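Local atomic coordinates of Succinylglutamatedesuccinylase/aspartoacylase (Rhodobacter sphaeroides 2.4.1, PDB entry 3CDX), a protein that probably hydrolyses amide or ester bonds as a metal-dependent enzyme of the succinylglutamate desuccinylase/aspartoacylase type, and binds a calcium ion. Residues 13-16 with 22-25; 75-80 with 89-94. All coordinates share one frame; numbering follows the deposited sequence.

How the contacts relate
Contact 1 (13-16 with 22-25) closes before contact 2 (75-80 with 89-94) opens, and their centres lie about 12 Å apart on the same side of the chain's centre. They touch through R22, whose NH2 is 2.9 Å from A77 O, a probable hydrogen bond from strand 21-30 to the helix of contact 2. Strand 40-50 lies between strands 21-30 and 87-92, pairing antiparallel with each. Both contacts lie away from the calcium ion held by H63, E66 and H149, although H63 and E66 sit in the loop that joins strand 55-60 to helix 68-79. D304 of the second subunit forms a salt bridge with R22 and packs on A24 and R78.

Contact 1 (13-16 with 22-25); sequences CDID and RQAG
The carboxamide of Q23 meets D16 through its polar end while I15 covers one of its faces. At the edge, Q23 NE2 gives a nearly straight bond (175°) to D16 O at 2.8 Å; that oxygen lies in the amide plane of Q23, yet the donor stands 47° out of the plane of the D16 carbonyl. In return D16 N donates to Q23 OE1 at 2.9 Å, a little tilted from the amide plane. Both bonds go to the backbone of one residue, so the amide is restrained from flipping. Over the face, I15 CG2 comes within 3.7 Å of Q23 CD. Here a loop folds back on strand 21-30, which pairs antiparallel with strand 40-50; I15 and Q23 both also touch V47 there. The extended chain of Q23 beyond CG (chi2 159°) carries the amide across to the loop. An alanine in place of Q23 would leave D16 N and O without these two mates and would probably let the loop drift from the strand. I15 CD1 reaches farther along, to 4.0 Å from G25 N. D16 OD1 bonds instead to D18 N in an Asx turn.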
# COMPACT_ATOMS: atom_id res chain seq x y z
N CYS A 13 -4.35 -28.81 -16.29
CA CYS A 13 -5.10 -29.80 -15.53
C CYS A 13 -4.88 -31.14 -16.18
O CYS A 13 -4.96 -31.28 -17.40
CB CYS A 13 -6.59 -29.45 -15.50
SG CYS A 13 -7.59 -30.42 -14.38
N ASP A 14 -4.59 -32.14 -15.35
CA ASP A 14 -4.35 -33.52 -15.84
C ASP A 14 -5.58 -34.43 -15.71
O ASP A 14 -5.53 -35.58 -16.11
CB ASP A 14 -3.15 -34.14 -15.10
CG ASP A 14 -1.86 -33.35 -15.32
OD1 ASP A 14 -1.61 -32.84 -16.45
OD2 ASP A 14 -1.10 -33.23 -14.34
N ILE A 15 -6.68 -33.93 -15.18
CA ILE A 15 -7.86 -34.77 -15.01
C ILE A 15 -8.44 -35.21 -16.37
O ILE A 15 -8.59 -34.41 -17.29
CB ILE A 15 -8.92 -34.06 -14.12
CG1 ILE A 15 -8.32 -33.87 -12.72
CG2 ILE A 15 -10.23 -34.85 -14.13
CD1 ILE A 15 -9.21 -33.32 -11.65
N ASP A 16 -8.74 -36.49 -16.51
CA ASP A 16 -9.39 -36.99 -17.72
C ASP A 16 -10.86 -37.02 -17.43
O ASP A 16 -11.37 -37.95 -16.80
CB ASP A 16 -8.87 -38.42 -18.06
CG ASP A 16 -9.52 -39.02 -19.32
OD1 ASP A 16 -10.48 -38.45 -19.89
OD2 ASP A 16 -9.05 -40.09 -19.74
N ARG A 22 -13.76 -41.58 -9.91
CA ARG A 22 -13.58 -40.33 -9.20
C ARG A 22 -12.16 -39.88 -9.37
O ARG A 22 -11.25 -40.67 -9.18
CB ARG A 22 -13.93 -40.49 -7.72
CG ARG A 22 -13.69 -39.26 -6.87
CD ARG A 22 -14.08 -39.52 -5.41
NE ARG A 22 -14.06 -38.28 -4.62
CZ ARG A 22 -12.97 -37.82 -4.02
NH1 ARG A 22 -11.81 -38.48 -4.12
NH2 ARG A 22 -13.03 -36.71 -3.32
N GLN A 23 -11.99 -38.60 -9.75
CA GLN A 23 -10.69 -37.89 -9.77
C GLN A 23 -10.82 -36.62 -8.95
O GLN A 23 -11.70 -35.80 -9.21
CB GLN A 23 -10.29 -37.52 -11.20
CG GLN A 23 -9.79 -38.73 -12.03
CD GLN A 23 -9.90 -38.46 -13.51
OE1 GLN A 23 -8.89 -38.12 -14.16
NE2 GLN A 23 -11.13 -38.57 -14.05
N ALA A 24 -9.96 -36.48 -7.94
CA ALA A 24 -9.90 -35.30 -7.09
C ALA A 24 -8.50 -34.75 -7.22
O ALA A 24 -7.55 -35.42 -6.84
CB ALA A 24 -10.17 -35.68 -5.64
N GLY A 25 -8.37 -33.54 -7.77
CA GLY A 25 -7.06 -32.93 -7.97
C GLY A 25 -7.12 -31.42 -8.06
O GLY A 25 -7.99 -30.79 -7.46

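Contact 2 (75-80 with 89-94); sequences DLARRL and VIMLPA
M91 lays its thioether against the backbone of A77, and this is the tight part of the contact: SD is 3.6 Å from A77 CA, and CE is 3.8 Å from the same carbon. The small alanine side chain permits that approach, its CB standing 4.0 Å from M91 SD. A bend at the last torsion of M91 (chi3 -65°) keeps CE there, also 4.1 Å from L80 CD2. L76 crosses M91 at about a right angle and sets its branch point, CG, 4.0 Å from the sulfur. The segments belong to a beta-alpha-beta unit, strand 55-60, helix 68-79 and strand 87-92, within the catalytic domain of the family; L76 and V89 also pack on L237 of helix 223-239. Just past the end of the helix, L80 puts CD2 over the branched end of V89, 3.9 Å from its CB. Just past the strand, P93 makes no close contact with 75-80 and packs instead on I73 and S74 of the same helix. The helix's far side is polar and more open to solvent: R79 NE bridges to D75 OD1 at 3.0 Å, while D75 OD2 lies over the centre of that guanidinium, 3.5 Å above its plane.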
# COMPACT_ATOMS: atom_id res chain seq x y z
N ASP A 75 -17.70 -30.12 0.66
CA ASP A 75 -18.30 -31.22 1.42
C ASP A 75 -18.83 -32.33 0.47
O ASP A 75 -18.56 -33.51 0.68
CB ASP A 75 -19.41 -30.66 2.34
CG ASP A 75 -20.15 -31.76 3.12
OD1 ASP A 75 -19.52 -32.33 4.04
OD2 ASP A 75 -21.35 -32.01 2.83
N LEU A 76 -19.58 -31.95 -0.57
CA LEU A 76 -20.15 -32.93 -1.50
C LEU A 76 -19.03 -33.62 -2.24
O LEU A 76 -19.06 -34.85 -2.45
CB LEU A 76 -21.18 -32.32 -2.47
CG LEU A 76 -21.88 -33.27 -3.45
CD1 LEU A 76 -22.63 -34.43 -2.74
CD2 LEU A 76 -22.80 -32.50 -4.43
N ALA A 77 -18.00 -32.83 -2.58
CA ALA A 77 -16.87 -33.35 -3.34
C ALA A 77 -16.13 -34.43 -2.57
O ALA A 77 -15.59 -35.37 -3.16
CB ALA A 77 -15.90 -32.19 -3.77
N ARG A 78 -16.07 -34.29 -1.25
CA ARG A 78 -15.36 -35.25 -0.41
C ARG A 78 -16.14 -36.58 -0.25
O ARG A 78 -15.52 -37.63 -0.11
CB ARG A 78 -15.04 -34.63 0.97
CG ARG A 78 -14.15 -35.50 1.86
CD ARG A 78 -13.73 -34.79 3.17
NE ARG A 78 -14.87 -34.27 3.92
CZ ARG A 78 -15.59 -34.99 4.77
NH1 ARG A 78 -15.30 -36.27 4.96
NH2 ARG A 78 -16.63 -34.45 5.40
N ARG A 79 -17.47 -36.48 -0.24
CA ARG A 79 -18.38 -37.58 0.11
C ARG A 79 -18.91 -38.38 -1.09
O ARG A 79 -19.02 -39.61 -1.02
CB ARG A 79 -19.58 -37.06 0.89
CG ARG A 79 -19.30 -36.65 2.34
CD ARG A 79 -20.58 -36.04 2.98
NE ARG A 79 -20.30 -35.20 4.15
CZ ARG A 79 -21.20 -34.85 5.09
NH1 ARG A 79 -22.47 -35.27 5.02
NH2 ARG A 79 -20.83 -34.09 6.11
N LEU A 80 -19.26 -37.69 -2.18
CA LEU A 80 -19.89 -38.29 -3.36
C LEU A 80 -19.08 -39.42 -4.03
O LEU A 80 -17.90 -39.26 -4.30
CB LEU A 80 -20.21 -37.20 -4.40
CG LEU A 80 -21.00 -37.56 -5.67
CD1 LEU A 80 -22.44 -38.00 -5.38
CD2 LEU A 80 -20.97 -36.42 -6.68
N VAL A 89 -20.60 -35.34 -12.48
CA VAL A 89 -20.58 -34.20 -11.55
C VAL A 89 -19.15 -33.61 -11.51
O VAL A 89 -18.19 -34.31 -11.20
CB VAL A 89 -21.03 -34.59 -10.13
CG1 VAL A 89 -21.15 -33.34 -9.22
CG2 VAL A 89 -22.39 -35.36 -10.18
N ILE A 90 -19.05 -32.34 -11.88
CA ILE A 90 -17.81 -31.55 -11.79
C ILE A 90 -17.96 -30.48 -10.70
O ILE A 90 -18.88 -29.65 -10.76
CB ILE A 90 -17.46 -30.95 -13.15
CG1 ILE A 90 -17.32 -32.08 -14.19
CG2 ILE A 90 -16.13 -30.05 -13.08
CD1 ILE A 90 -17.38 -31.63 -15.61
N MET A 91 -17.04 -30.48 -9.73
CA MET A 91 -17.14 -29.66 -8.49
C MET A 91 -15.89 -28.82 -8.31
O MET A 91 -14.80 -29.36 -8.18
CB MET A 91 -17.36 -30.56 -7.26
CG MET A 91 -18.78 -31.25 -7.29
SD MET A 91 -19.01 -32.70 -6.21
CE MET A 91 -17.86 -33.83 -7.00
N LEU A 92 -16.06 -27.49 -8.40
CA LEU A 92 -14.97 -26.52 -8.12
C LEU A 92 -15.47 -25.67 -7.01
O LEU A 92 -16.08 -24.65 -7.27
CB LEU A 92 -14.62 -25.64 -9.35
CG LEU A 92 -13.80 -26.36 -10.43
CD1 LEU A 92 -14.72 -27.24 -11.32
CD2 LEU A 92 -12.98 -25.42 -11.33
N PRO A 93 -15.24 -26.09 -5.75
CA PRO A 93 -15.81 -25.35 -4.63
C PRO A 93 -15.11 -24.02 -4.37
O PRO A 93 -15.67 -23.18 -3.68
CB PRO A 93 -15.52 -26.25 -3.44
CG PRO A 93 -14.27 -26.99 -3.83
CD PRO A 93 -14.45 -27.26 -5.30
N ALA A 94 -13.92 -23.84 -4.90
CA ALA A 94 -13.09 -22.71 -4.50
C ALA A 94 -12.33 -22.17 -5.71
O ALA A 94 -11.16 -22.39 -5.85
CB ALA A 94 -12.14 -23.14 -3.38